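Local coordinates for uncharacterized protein (Sphaerobacter thermophilus, PDB 5TGN) that is of unknown function but carries a SnoaL-like domain of the NTF2 clan, and forms an assembly of four chains, at residues I90-D95 / R102-N107; I36-R41 / I106-D111; M4-L9 / F94-D99; A59-I64 / G78-P83. All blocks are in the same frame, centred on the assembly; numbering follows the deposited sequence.

Interaction 1 (I90-D95 / R102-N107); sequences IEWIFD and RRLTIN
L104 CD1 sits over the centre of one face of the F94 ring, 3.8 Å from the centroid, in a CH-pi contact. The same methyl lies at the edge of the W92 ring, in its plane. With CG anti to the backbone N (chi1 161°), the L104 side chain runs alongside those of F94 and W92. I90 CG2 lies over one face of W92, toward the rim, and meets I106 CG2 at 3.6 Å. Helix 6-18 packs on W92, F94 and L104. The backbones form the antiparallel hairpin of strands 88-97 and 100-108. A classic beta bulge sets R102 and R103 against D95, and D95 O accepts from R102 N (2.7 Å) and R103 N (3.2 Å). The other face, with E91, I93, D95, R103, T105 and N107, is mostly polar. N107 ND2 donates to the anti lone pair of E91 OE1 at 2.9 Å. Water 1 joins I93 O, D95 OD2 and T105 OG1; water 2 joins D95 OD2 to R103 NH1. R103 also pairs with E34. The hairpin keeps one side apolar for the core and the other largely polar, with E91 and R103 in reciprocal salt bridges to R103 and E91 of the second subunit.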
loop_
_atom_site.group_PDB
_atom_site.type_symbol
_atom_site.label_atom_id
_atom_site.label_comp_id
_atom_site.label_asym_id
_atom_site.label_seq_id
_atom_site.Cartn_x
_atom_site.Cartn_y
_atom_site.Cartn_z
ATOM N N ILE A 90 3.319 5.723 -11.210
ATOM C CA ILE A 90 4.251 5.126 -10.259
ATOM C C ILE A 90 5.632 5.739 -10.448
ATOM O O ILE A 90 6.043 6.032 -11.576
ATOM C CB ILE A 90 4.316 3.585 -10.403
ATOM C CG1 ILE A 90 2.937 2.942 -10.193
ATOM C CG2 ILE A 90 5.262 2.980 -9.375
ATOM C CD1 ILE A 90 2.324 3.171 -8.812
ATOM N N GLU A 91 6.339 5.939 -9.344
ATOM C CA GLU A 91 7.722 6.386 -9.363
ATOM C C GLU A 91 8.577 5.283 -8.753
ATOM O O GLU A 91 8.262 4.787 -7.667
ATOM C CB GLU A 91 7.871 7.703 -8.586
ATOM C CG GLU A 91 9.312 8.129 -8.246
ATOM C CD GLU A 91 9.339 9.400 -7.408
ATOM O OE1 GLU A 91 9.125 9.329 -6.173
ATOM O OE2 GLU A 91 9.505 10.478 -7.990
ATOM N N TRP A 92 9.636 4.879 -9.464
ATOM C CA TRP A 92 10.602 3.883 -8.990
ATOM C C TRP A 92 11.928 4.594 -8.740
ATOM O O TRP A 92 12.490 5.199 -9.658
ATOM C CB TRP A 92 10.803 2.764 -10.021
ATOM C CG TRP A 92 9.613 1.859 -10.246
ATOM C CD1 TRP A 92 9.342 0.663 -9.613
ATOM C CD2 TRP A 92 8.564 2.047 -11.210
ATOM N NE1 TRP A 92 8.176 0.118 -10.111
ATOM C CE2 TRP A 92 7.679 0.950 -11.088
ATOM C CE3 TRP A 92 8.288 3.038 -12.162
ATOM C CZ2 TRP A 92 6.531 0.817 -11.892
ATOM C CZ3 TRP A 92 7.152 2.909 -12.951
ATOM C CH2 TRP A 92 6.281 1.806 -12.802
ATOM N N ILE A 93 12.435 4.531 -7.515
ATOM C CA ILE A 93 13.720 5.165 -7.184
ATOM C C ILE A 93 14.709 4.048 -6.907
ATOM O O ILE A 93 14.547 3.326 -5.924
ATOM C CB ILE A 93 13.616 6.103 -5.971
ATOM C CG1 ILE A 93 12.522 7.165 -6.198
ATOM C CG2 ILE A 93 14.999 6.757 -5.654
ATOM C CD1 ILE A 93 12.231 8.015 -4.932
ATOM N N PHE A 94 15.737 3.904 -7.757
ATOM C CA PHE A 94 16.739 2.843 -7.634
ATOM C C PHE A 94 18.030 3.434 -7.068
ATOM O O PHE A 94 18.589 4.370 -7.657
ATOM C CB PHE A 94 17.067 2.213 -8.991
ATOM C CG PHE A 94 15.930 1.537 -9.664
ATOM C CD1 PHE A 94 15.775 0.150 -9.570
ATOM C CD2 PHE A 94 15.041 2.259 -10.452
ATOM C CE1 PHE A 94 14.720 -0.501 -10.234
ATOM C CE2 PHE A 94 13.966 1.623 -11.094
ATOM C CZ PHE A 94 13.800 0.260 -10.989
ATOM N N ASP A 95 18.509 2.888 -5.944
ATOM C CA ASP A 95 19.869 3.153 -5.456
ATOM C C ASP A 95 20.753 1.967 -5.831
ATOM O O ASP A 95 20.445 0.824 -5.469
ATOM C CB ASP A 95 19.892 3.376 -3.935
ATOM C CG ASP A 95 18.985 4.531 -3.498
ATOM O OD1 ASP A 95 19.210 5.670 -3.969
ATOM O OD2 ASP A 95 18.031 4.305 -2.709
ATOM N N ARG A 102 20.819 -1.744 -4.587
ATOM C CA ARG A 102 20.821 -1.834 -3.135
ATOM C C ARG A 102 19.430 -1.570 -2.581
ATOM O O ARG A 102 19.015 -2.201 -1.601
ATOM C CB ARG A 102 21.832 -0.852 -2.546
ATOM C CG ARG A 102 23.273 -1.277 -2.862
ATOM C CD ARG A 102 24.277 -0.911 -1.764
ATOM N NE ARG A 102 23.812 -1.325 -0.444
ATOM C CZ ARG A 102 23.886 -2.568 0.018
ATOM N NH1 ARG A 102 23.432 -2.852 1.229
ATOM N NH2 ARG A 102 24.408 -3.524 -0.734
ATOM N N ARG A 103 18.698 -0.640 -3.181
ATOM C CA ARG A 103 17.365 -0.377 -2.689
ATOM C C ARG A 103 16.504 0.132 -3.830
ATOM O O ARG A 103 16.949 0.947 -4.647
ATOM C CB ARG A 103 17.372 0.636 -1.536
ATOM C CG ARG A 103 15.953 1.128 -1.132
ATOM C CD ARG A 103 16.099 2.345 -0.202
ATOM N NE ARG A 103 16.465 1.975 1.163
ATOM C CZ ARG A 103 16.800 2.845 2.114
ATOM N NH1 ARG A 103 16.862 4.142 1.829
ATOM N NH2 ARG A 103 17.046 2.431 3.352
ATOM N N LEU A 104 15.273 -0.372 -3.890
ATOM C CA LEU A 104 14.265 0.181 -4.783
ATOM C C LEU A 104 13.118 0.689 -3.919
ATOM O O LEU A 104 12.573 -0.061 -3.102
ATOM C CB LEU A 104 13.786 -0.864 -5.803
ATOM C CG LEU A 104 12.437 -0.543 -6.469
ATOM C CD1 LEU A 104 12.534 0.691 -7.328
ATOM C CD2 LEU A 104 11.930 -1.764 -7.251
ATOM N N THR A 105 12.790 1.976 -4.052
ATOM C CA THR A 105 11.649 2.569 -3.346
ATOM C C THR A 105 10.538 2.808 -4.364
ATOM O O THR A 105 10.793 3.365 -5.437
ATOM C CB THR A 105 12.046 3.895 -2.673
ATOM O OG1 THR A 105 13.066 3.670 -1.683
ATOM C CG2 THR A 105 10.839 4.564 -1.998
ATOM N N ILE A 106 9.317 2.395 -4.048
ATOM C CA ILE A 106 8.215 2.477 -5.008
ATOM C C ILE A 106 7.157 3.424 -4.445
ATOM O O ILE A 106 6.456 3.081 -3.488
ATOM C CB ILE A 106 7.616 1.097 -5.317
ATOM C CG1 ILE A 106 8.743 0.132 -5.692
ATOM C CG2 ILE A 106 6.588 1.197 -6.487
ATOM C CD1 ILE A 106 8.239 -1.300 -5.990
ATOM N N ASN A 107 7.036 4.606 -5.040
ATOM C CA ASN A 107 6.084 5.625 -4.590
ATOM C C ASN A 107 4.933 5.713 -5.577
ATOM O O ASN A 107 5.160 5.906 -6.777
ATOM C CB ASN A 107 6.740 6.999 -4.501
ATOM C CG ASN A 107 7.798 7.091 -3.411
ATOM O OD1 ASN A 107 7.582 6.677 -2.279
ATOM N ND2 ASN A 107 8.925 7.695 -3.740
HETATM O O HOH W 1 15.346 3.832 -3.283
HETATM O O HOH W 2 17.255 5.656 -0.524
#

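Interaction 2 (I36-R41 / I106-D111); sequences IAPVGR and INHLRD
A G1 beta bulge closes the turn between strands 33-37 and 41-44, and this turn lies beside the end of strand 100-108 in the mixed sheet of the SnoaL-like fold. I36 and I106 join the two segments through one backbone hydrogen bond. I106 N donates to I36 O at 3.0 Å, with an N-H...O angle of 154°. Strands 33-37 and 100-108 run parallel here. In the bulge, G40 and R41 both face A37. A37 N donates to R41 O and R41 N donates to A37 O, each at 2.9 Å. G40 takes the positive phi (68°) that the first position of a G1 bulge calls for. The peptide bond before V39 is cis, consistent with the sharp turn after P38.

Past the hydrogen bond the contact is packing. P38 CD rests 3.8 Å from I106 O. F52 of helix 46-54 packs on A37 and I106. The turn also reaches other subunits: G40 O accepts a hydrogen bond from R110 NH2 of the second subunit, and R41 makes a cation-pi contact with F52 of the third. A glycerol, probably from the crystallisation liquor, lies close to H108. The P38 and H108 side chains cross at about a right angle, with P38 CG 3.7 Å from H108 CD2 and 3.8 Å from H108 NE2.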
loop_
_atom_site.group_PDB
_atom_site.type_symbol
_atom_site.label_atom_id
_atom_site.label_comp_id
_atom_site.label_asym_id
_atom_site.label_seq_id
_atom_site.Cartn_x
_atom_site.Cartn_y
_atom_site.Cartn_z
ATOM N N ILE A 36 11.280 -1.177 -0.867
ATOM C CA ILE A 36 10.382 -0.530 0.095
ATOM C C ILE A 36 9.117 -0.194 -0.670
ATOM O O ILE A 36 9.172 0.506 -1.697
ATOM C CB ILE A 36 10.990 0.741 0.699
ATOM C CG1 ILE A 36 12.461 0.517 1.088
ATOM C CG2 ILE A 36 10.114 1.239 1.888
ATOM C CD1 ILE A 36 13.035 1.610 2.087
ATOM N N ALA A 37 7.994 -0.669 -0.185
ATOM C CA ALA A 37 6.773 -0.519 -0.964
ATOM C C ALA A 37 5.652 -0.217 0.014
ATOM O O ALA A 37 5.864 -0.337 1.225
ATOM C CB ALA A 37 6.496 -1.797 -1.776
ATOM N N PRO A 38 4.462 0.191 -0.450
ATOM C CA PRO A 38 3.364 0.465 0.500
ATOM C C PRO A 38 3.013 -0.748 1.352
ATOM O O PRO A 38 3.035 -1.883 0.880
ATOM C CB PRO A 38 2.197 0.836 -0.416
ATOM C CG PRO A 38 2.822 1.366 -1.665
ATOM C CD PRO A 38 4.097 0.547 -1.833
ATOM N N VAL A 39 2.674 -0.523 2.617
ATOM C CA VAL A 39 2.779 0.739 3.337
ATOM C C VAL A 39 3.915 0.542 4.339
ATOM O O VAL A 39 3.733 -0.164 5.335
ATOM C CB VAL A 39 1.465 1.081 4.040
ATOM C CG1 VAL A 39 1.621 2.359 4.919
ATOM C CG2 VAL A 39 0.339 1.255 2.991
ATOM N N GLY A 40 5.101 1.073 4.027
ATOM C CA GLY A 40 6.239 0.807 4.885
ATOM C C GLY A 40 6.723 -0.627 4.891
ATOM O O GLY A 40 7.404 -1.037 5.843
ATOM N N ARG A 41 6.379 -1.415 3.874
ATOM C CA ARG A 41 6.844 -2.797 3.798
ATOM C C ARG A 41 8.243 -2.833 3.198
ATOM O O ARG A 41 8.490 -2.249 2.139
ATOM C CB ARG A 41 5.884 -3.628 2.944
ATOM C CG ARG A 41 4.471 -3.716 3.524
ATOM C CD ARG A 41 4.301 -4.930 4.476
ATOM N NE ARG A 41 3.201 -4.675 5.409
ATOM C CZ ARG A 41 2.772 -5.509 6.364
ATOM N NH1 ARG A 41 3.332 -6.709 6.575
ATOM N NH2 ARG A 41 1.753 -5.135 7.115
ATOM N N ILE A 106 9.317 2.395 -4.048
ATOM C CA ILE A 106 8.215 2.477 -5.008
ATOM C C ILE A 106 7.157 3.424 -4.445
ATOM O O ILE A 106 6.456 3.081 -3.488
ATOM C CB ILE A 106 7.616 1.097 -5.317
ATOM C CG1 ILE A 106 8.743 0.132 -5.692
ATOM C CG2 ILE A 106 6.588 1.197 -6.487
ATOM C CD1 ILE A 106 8.239 -1.300 -5.990
ATOM N N ASN A 107 7.036 4.606 -5.040
ATOM C CA ASN A 107 6.084 5.625 -4.590
ATOM C C ASN A 107 4.933 5.713 -5.577
ATOM O O ASN A 107 5.160 5.906 -6.777
ATOM C CB ASN A 107 6.740 6.999 -4.501
ATOM C CG ASN A 107 7.798 7.091 -3.411
ATOM O OD1 ASN A 107 7.582 6.677 -2.279
ATOM N ND2 ASN A 107 8.925 7.695 -3.740
ATOM N N HIS A 108 3.711 5.603 -5.077
ATOM C CA HIS A 108 2.554 5.943 -5.899
ATOM C C HIS A 108 2.442 7.455 -6.032
ATOM O O HIS A 108 2.483 8.181 -5.036
ATOM C CB HIS A 108 1.269 5.379 -5.299
ATOM C CG HIS A 108 1.189 3.885 -5.360
ATOM N ND1 HIS A 108 0.170 3.217 -6.007
ATOM C CD2 HIS A 108 2.017 2.931 -4.884
ATOM C CE1 HIS A 108 0.361 1.915 -5.899
ATOM N NE2 HIS A 108 1.474 1.715 -5.222
ATOM N N LEU A 109 2.286 7.926 -7.264
ATOM C CA LEU A 109 2.097 9.337 -7.550
ATOM C C LEU A 109 0.607 9.641 -7.655
ATOM O O LEU A 109 -0.229 8.740 -7.755
ATOM C CB LEU A 109 2.818 9.713 -8.848
ATOM C CG LEU A 109 4.317 9.376 -8.907
ATOM C CD1 LEU A 109 4.848 9.741 -10.302
ATOM C CD2 LEU A 109 5.039 10.173 -7.861
ATOM N N ARG A 110 0.277 10.931 -7.630
ATOM C CA ARG A 110 -1.101 11.365 -7.826
ATOM C C ARG A 110 -1.623 10.876 -9.171
ATOM O O ARG A 110 -0.893 10.876 -10.171
ATOM C CB ARG A 110 -1.202 12.882 -7.795
ATOM C CG ARG A 110 -0.645 13.585 -6.582
ATOM C CD ARG A 110 -0.764 15.087 -6.843
ATOM N NE ARG A 110 -0.400 15.922 -5.708
ATOM C CZ ARG A 110 -1.260 16.679 -5.029
ATOM N NH1 ARG A 110 -0.833 17.414 -4.010
ATOM N NH2 ARG A 110 -2.544 16.701 -5.367
ATOM N N ASP A 111 -2.900 10.479 -9.190
ATOM C CA ASP A 111 -3.547 9.921 -10.385
ATOM C C ASP A 111 -3.523 10.917 -11.541
ATOM O O ASP A 111 -3.632 12.123 -11.301
ATOM C CB ASP A 111 -5.006 9.527 -10.103
ATOM C CG ASP A 111 -5.134 8.204 -9.361
ATOM O OD1 ASP A 111 -4.127 7.455 -9.289
ATOM O OD2 ASP A 111 -6.255 7.923 -8.858
ATOM O OXT ASP A 111 -3.419 10.529 -12.713
#

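Interaction 3 (M4-L9 / F94-D99); sequences MAAIDL and FDVDGD
Apolar contacts form one part of this interface, in which A6 and L9 at the start of helix 6-18 meet V96 near the end of strand 88-97. The two methyls of V96 divide the work. V96 CG2 meets A6 CB at 3.7 Å, and V96 CG1 meets L9 CD1 at 3.7 Å. V96 CG1 is anti to its backbone N (chi1 169°), while V96 CG2 lies beside that N. A6 and L9 are one helical turn apart, and the CB of each points toward the strand. A6 also packs on V74 of strand 73-81, the next strand of the sheet.

A second group of contacts sets carbon against backbone oxygen. L9 CD1 lies 3.4 Å from D99 O, and L9 CD2 is 3.7 Å from the same oxygen. D99 CB lies 3.6 Å from M4 O. M4 is a selenomethionine and is poorly ordered. D99 belongs to the turn that leads into strand 100-108.

The polar bonds are local to 4-9. A5 is the N-cap residue of the helix. A5 N donates to D8 OD2 at 3.2 Å, from the anti side and 33° out of the carboxylate plane. L9 N donates to A5 O at 2.9 Å.

The helix start is thus held to the sheet by methyl packing and van der Waals contact. The A5-D8 and L9-A5 bonds shape the helix end itself, with the D8 carboxylate turned back onto the N-cap residue.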
loop_
_atom_site.group_PDB
_atom_site.type_symbol
_atom_site.label_atom_id
_atom_site.label_comp_id
_atom_site.label_asym_id
_atom_site.label_seq_id
_atom_site.Cartn_x
_atom_site.Cartn_y
_atom_site.Cartn_z
HETATM N N MSE A 4 26.366 -4.149 -15.586
HETATM C CA MSE A 4 25.300 -3.248 -15.996
HETATM C C MSE A 4 25.340 -1.920 -15.244
HETATM O O MSE A 4 25.567 -1.887 -14.031
HETATM C CB MSE A 4 23.951 -3.916 -15.792
HETATM C CG MSE A 4 23.562 -4.873 -16.883
HETATM SE SE MSE A 4 21.832 -5.650 -16.436
HETATM C CE MSE A 4 22.462 -7.354 -15.683
ATOM N N ALA A 5 25.130 -0.824 -15.972
ATOM C CA ALA A 5 25.023 0.480 -15.343
ATOM C C ALA A 5 23.670 0.608 -14.639
ATOM O O ALA A 5 22.758 -0.208 -14.827
ATOM C CB ALA A 5 25.202 1.592 -16.375
ATOM N N ALA A 6 23.544 1.653 -13.819
ATOM C CA ALA A 6 22.330 1.816 -13.027
ATOM C C ALA A 6 21.100 1.939 -13.916
ATOM O O ALA A 6 20.055 1.349 -13.616
ATOM C CB ALA A 6 22.440 3.034 -12.113
ATOM N N ILE A 7 21.196 2.711 -15.009
ATOM C CA ILE A 7 20.033 2.845 -15.884
ATOM C C ILE A 7 19.682 1.506 -16.524
ATOM O O ILE A 7 18.498 1.199 -16.715
ATOM C CB ILE A 7 20.258 3.951 -16.938
ATOM C CG1 ILE A 7 18.969 4.204 -17.721
ATOM C CG2 ILE A 7 21.421 3.611 -17.901
ATOM C CD1 ILE A 7 17.802 4.706 -16.861
ATOM N N ASP A 8 20.690 0.677 -16.834
ATOM C CA ASP A 8 20.440 -0.665 -17.359
ATOM C C ASP A 8 19.711 -1.534 -16.345
ATOM O O ASP A 8 18.795 -2.281 -16.711
ATOM C CB ASP A 8 21.752 -1.348 -17.744
ATOM C CG ASP A 8 22.508 -0.604 -18.853
ATOM O OD1 ASP A 8 21.857 0.075 -19.685
ATOM O OD2 ASP A 8 23.753 -0.710 -18.880
ATOM N N LEU A 9 20.147 -1.497 -15.074
ATOM C CA LEU A 9 19.469 -2.266 -14.034
ATOM C C LEU A 9 18.015 -1.826 -13.906
ATOM O O LEU A 9 17.107 -2.661 -13.799
ATOM C CB LEU A 9 20.195 -2.113 -12.691
ATOM C CG LEU A 9 21.586 -2.740 -12.578
ATOM C CD1 LEU A 9 22.299 -2.299 -11.301
ATOM C CD2 LEU A 9 21.498 -4.257 -12.645
ATOM N N PHE A 94 15.737 3.904 -7.757
ATOM C CA PHE A 94 16.739 2.843 -7.634
ATOM C C PHE A 94 18.030 3.434 -7.068
ATOM O O PHE A 94 18.589 4.370 -7.657
ATOM C CB PHE A 94 17.067 2.213 -8.991
ATOM C CG PHE A 94 15.930 1.537 -9.664
ATOM C CD1 PHE A 94 15.775 0.150 -9.570
ATOM C CD2 PHE A 94 15.041 2.259 -10.452
ATOM C CE1 PHE A 94 14.720 -0.501 -10.234
ATOM C CE2 PHE A 94 13.966 1.623 -11.094
ATOM C CZ PHE A 94 13.800 0.260 -10.989
ATOM N N ASP A 95 18.509 2.888 -5.944
ATOM C CA ASP A 95 19.869 3.153 -5.456
ATOM C C ASP A 95 20.753 1.967 -5.831
ATOM O O ASP A 95 20.445 0.824 -5.469
ATOM C CB ASP A 95 19.892 3.376 -3.935
ATOM C CG ASP A 95 18.985 4.531 -3.498
ATOM O OD1 ASP A 95 19.210 5.670 -3.969
ATOM O OD2 ASP A 95 18.031 4.305 -2.709
ATOM N N VAL A 96 21.856 2.240 -6.532
ATOM C CA VAL A 96 22.689 1.211 -7.147
ATOM C C VAL A 96 24.100 1.325 -6.594
ATOM O O VAL A 96 24.616 2.433 -6.406
ATOM C CB VAL A 96 22.686 1.341 -8.688
ATOM C CG1 VAL A 96 23.759 0.439 -9.347
ATOM C CG2 VAL A 96 21.275 1.095 -9.226
ATOM N N ASP A 97 24.717 0.178 -6.321
ATOM C CA ASP A 97 26.122 0.144 -5.957
ATOM C C ASP A 97 26.717 -1.176 -6.429
ATOM O O ASP A 97 26.074 -2.222 -6.336
ATOM C CB ASP A 97 26.319 0.321 -4.443
ATOM C CG ASP A 97 27.733 0.792 -4.088
ATOM O OD1 ASP A 97 28.453 1.271 -4.990
ATOM O OD2 ASP A 97 28.128 0.695 -2.906
ATOM N N GLY A 98 27.940 -1.118 -6.943
ATOM C CA GLY A 98 28.615 -2.340 -7.354
ATOM C C GLY A 98 27.824 -3.148 -8.362
ATOM O O GLY A 98 27.769 -4.381 -8.260
ATOM N N ASP A 99 27.198 -2.469 -9.326
ATOM C CA ASP A 99 26.396 -3.030 -10.420
ATOM C C ASP A 99 25.198 -3.870 -9.944
ATOM O O ASP A 99 24.663 -4.672 -10.710
ATOM C CB ASP A 99 27.262 -3.807 -11.442
ATOM C CG ASP A 99 27.881 -5.080 -10.892
ATOM O OD1 ASP A 99 27.137 -5.977 -10.442
ATOM O OD2 ASP A 99 29.130 -5.189 -10.918
#

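Interaction 4 (A59-I64 / G78-P83); sequences ATTAQI and GVVQTP
T60 and Q81 form a hydrogen-bonded pair of the antiparallel hairpin made by strands 60-69 and 73-81. Strand 60-69 is the outermost strand within the chain at this side of the sheet. T60 N donates to Q81 O at 2.8 Å, and Q81 N returns a bond to T60 O at 2.9 Å. A62 and V79 form the next such pair. A62 N donates to V79 O at 3.0 Å, and V79 N donates to A62 O at 2.9 Å in a nearly straight bond (177°). That last donor is tilted 25° from the carbonyl plane of A62. Between these pairs T61 and V80 face each other as a non-hydrogen-bonded pair. V80 CA and T61 CA add CA-H...O contacts to T60 O and V79 O.

Packing continues on both faces. T61 OG1 touches V80 CG2 at 3.7 Å, on the face where I14 of helix 6-18 and W92 of strand 88-97 pack on T61. On the face of T60, A62, V79 and Q81, the Q63 side chain crosses that of V79 obliquely, its extended chain bringing Q63 OE1 to 3.7 Å from V79 CG2. At the T82 end, A59 CB touches V80 CG1 and T82 CG2, the latter at 3.6 Å. T82 OG1 bonds to F85 N. At the other end, I64 CD1 rests 4.0 Å from G78 CA.

The four backbone bonds set the register from T60 to A62, and it is interrupted at Q63, which has a positive phi. The side chains add mainly van der Waals contact.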
loop_
_atom_site.group_PDB
_atom_site.type_symbol
_atom_site.label_atom_id
_atom_site.label_comp_id
_atom_site.label_asym_id
_atom_site.label_seq_id
_atom_site.Cartn_x
_atom_site.Cartn_y
_atom_site.Cartn_z
ATOM N N ALA A 59 -0.381 -7.076 -14.836
ATOM C CA ALA A 59 -0.276 -5.646 -15.082
ATOM C C ALA A 59 0.801 -5.434 -16.125
ATOM O O ALA A 59 1.684 -6.273 -16.298
ATOM C CB ALA A 59 0.052 -4.886 -13.788
ATOM N N THR A 60 0.722 -4.316 -16.841
ATOM C CA THR A 60 1.819 -3.910 -17.704
ATOM C C THR A 60 2.296 -2.529 -17.286
ATOM O O THR A 60 1.489 -1.655 -16.949
ATOM C CB THR A 60 1.430 -3.895 -19.196
ATOM O OG1 THR A 60 0.445 -2.879 -19.420
ATOM C CG2 THR A 60 0.878 -5.235 -19.619
ATOM N N THR A 61 3.609 -2.345 -17.308
ATOM C CA THR A 61 4.266 -1.118 -16.887
ATOM C C THR A 61 4.874 -0.464 -18.115
ATOM O O THR A 61 5.823 -1.003 -18.689
ATOM C CB THR A 61 5.354 -1.422 -15.862
ATOM O OG1 THR A 61 4.789 -2.100 -14.736
ATOM C CG2 THR A 61 6.027 -0.144 -15.434
ATOM N N ALA A 62 4.353 0.700 -18.503
ATOM C CA ALA A 62 4.753 1.353 -19.743
ATOM C C ALA A 62 4.826 2.870 -19.520
ATOM O O ALA A 62 4.789 3.357 -18.380
ATOM C CB ALA A 62 3.790 0.976 -20.878
ATOM N N GLN A 63 4.952 3.607 -20.631
ATOM C CA GLN A 63 5.158 5.061 -20.640
ATOM C C GLN A 63 6.219 5.481 -19.626
ATOM O O GLN A 63 6.022 6.395 -18.819
ATOM C CB GLN A 63 3.853 5.806 -20.380
ATOM C CG GLN A 63 2.734 5.534 -21.383
ATOM C CD GLN A 63 1.431 6.165 -20.937
ATOM O OE1 GLN A 63 0.458 5.466 -20.660
ATOM N NE2 GLN A 63 1.417 7.491 -20.837
ATOM N N ILE A 64 7.356 4.787 -19.662
ATOM C CA ILE A 64 8.435 5.076 -18.730
ATOM C C ILE A 64 9.128 6.369 -19.130
ATOM O O ILE A 64 9.547 6.543 -20.278
ATOM C CB ILE A 64 9.424 3.914 -18.683
ATOM C CG1 ILE A 64 8.716 2.664 -18.142
ATOM C CG2 ILE A 64 10.611 4.295 -17.799
ATOM C CD1 ILE A 64 8.459 2.725 -16.636
ATOM N N GLY A 78 6.279 6.035 -14.386
ATOM C CA GLY A 78 5.624 5.178 -15.357
ATOM C C GLY A 78 4.152 5.026 -15.045
ATOM O O GLY A 78 3.650 5.526 -14.036
ATOM N N VAL A 79 3.456 4.341 -15.949
ATOM C CA VAL A 79 2.031 4.072 -15.814
ATOM C C VAL A 79 1.884 2.561 -15.732
ATOM O O VAL A 79 2.408 1.839 -16.585
ATOM C CB VAL A 79 1.226 4.665 -16.996
ATOM C CG1 VAL A 79 -0.274 4.379 -16.847
ATOM C CG2 VAL A 79 1.471 6.151 -17.120
ATOM N N VAL A 80 1.192 2.079 -14.712
ATOM C CA VAL A 80 0.889 0.653 -14.578
ATOM C C VAL A 80 -0.584 0.439 -14.926
ATOM O O VAL A 80 -1.464 1.031 -14.292
ATOM C CB VAL A 80 1.201 0.136 -13.166
ATOM C CG1 VAL A 80 0.775 -1.350 -13.032
ATOM C CG2 VAL A 80 2.702 0.294 -12.860
ATOM N N GLN A 81 -0.855 -0.358 -15.959
ATOM C CA GLN A 81 -2.216 -0.688 -16.340
ATOM C C GLN A 81 -2.538 -2.143 -16.018
ATOM O O GLN A 81 -1.672 -3.021 -16.099
ATOM C CB GLN A 81 -2.437 -0.408 -17.828
ATOM C CG GLN A 81 -2.350 1.091 -18.107
ATOM C CD GLN A 81 -2.521 1.426 -19.560
ATOM O OE1 GLN A 81 -1.550 1.427 -20.315
ATOM N NE2 GLN A 81 -3.758 1.708 -19.969
ATOM N N THR A 82 -3.797 -2.389 -15.687
ATOM C CA THR A 82 -4.319 -3.704 -15.337
ATOM C C THR A 82 -5.626 -3.956 -16.065
ATOM O O THR A 82 -6.199 -3.046 -16.681
ATOM C CB THR A 82 -4.559 -3.822 -13.824
ATOM O OG1 THR A 82 -5.460 -2.786 -13.420
ATOM C CG2 THR A 82 -3.235 -3.753 -13.010
ATOM N N PRO A 83 -6.117 -5.207 -16.040
ATOM C CA PRO A 83 -7.380 -5.514 -16.728
ATOM C C PRO A 83 -8.578 -4.738 -16.231
ATOM O O PRO A 83 -9.493 -4.477 -17.025
ATOM C CB PRO A 83 -7.553 -7.020 -16.474
ATOM C CG PRO A 83 -6.162 -7.540 -16.455
ATOM C CD PRO A 83 -5.349 -6.442 -15.753
#

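How the interactions relate
All four interactions involve one mixed six-stranded sheet. Interaction 1 is nearest the chain's centre, pairing strands 88-97 and 100-108. Interaction 2 adds strand 33-37 beside 100-108; it shares I106 and N107 with interaction 1, their centres about 9 Å apart. Interaction 4 is the hairpin beyond, about 16 Å from interaction 1 between centres, where W92 CH2 packs on T61 CG2. Interaction 3 shares F94 and D95 with interaction 1 and brings in helix 6-18. The centres of interactions 3 and 4 lie about 22 Å apart, on opposite sides of the chain's centre. Along the chain, interaction 4 is nested within the loops closed by 2 and 3. Thus helix 6-18 and strand 33-37 join the C-terminal hairpin 88-97/100-108.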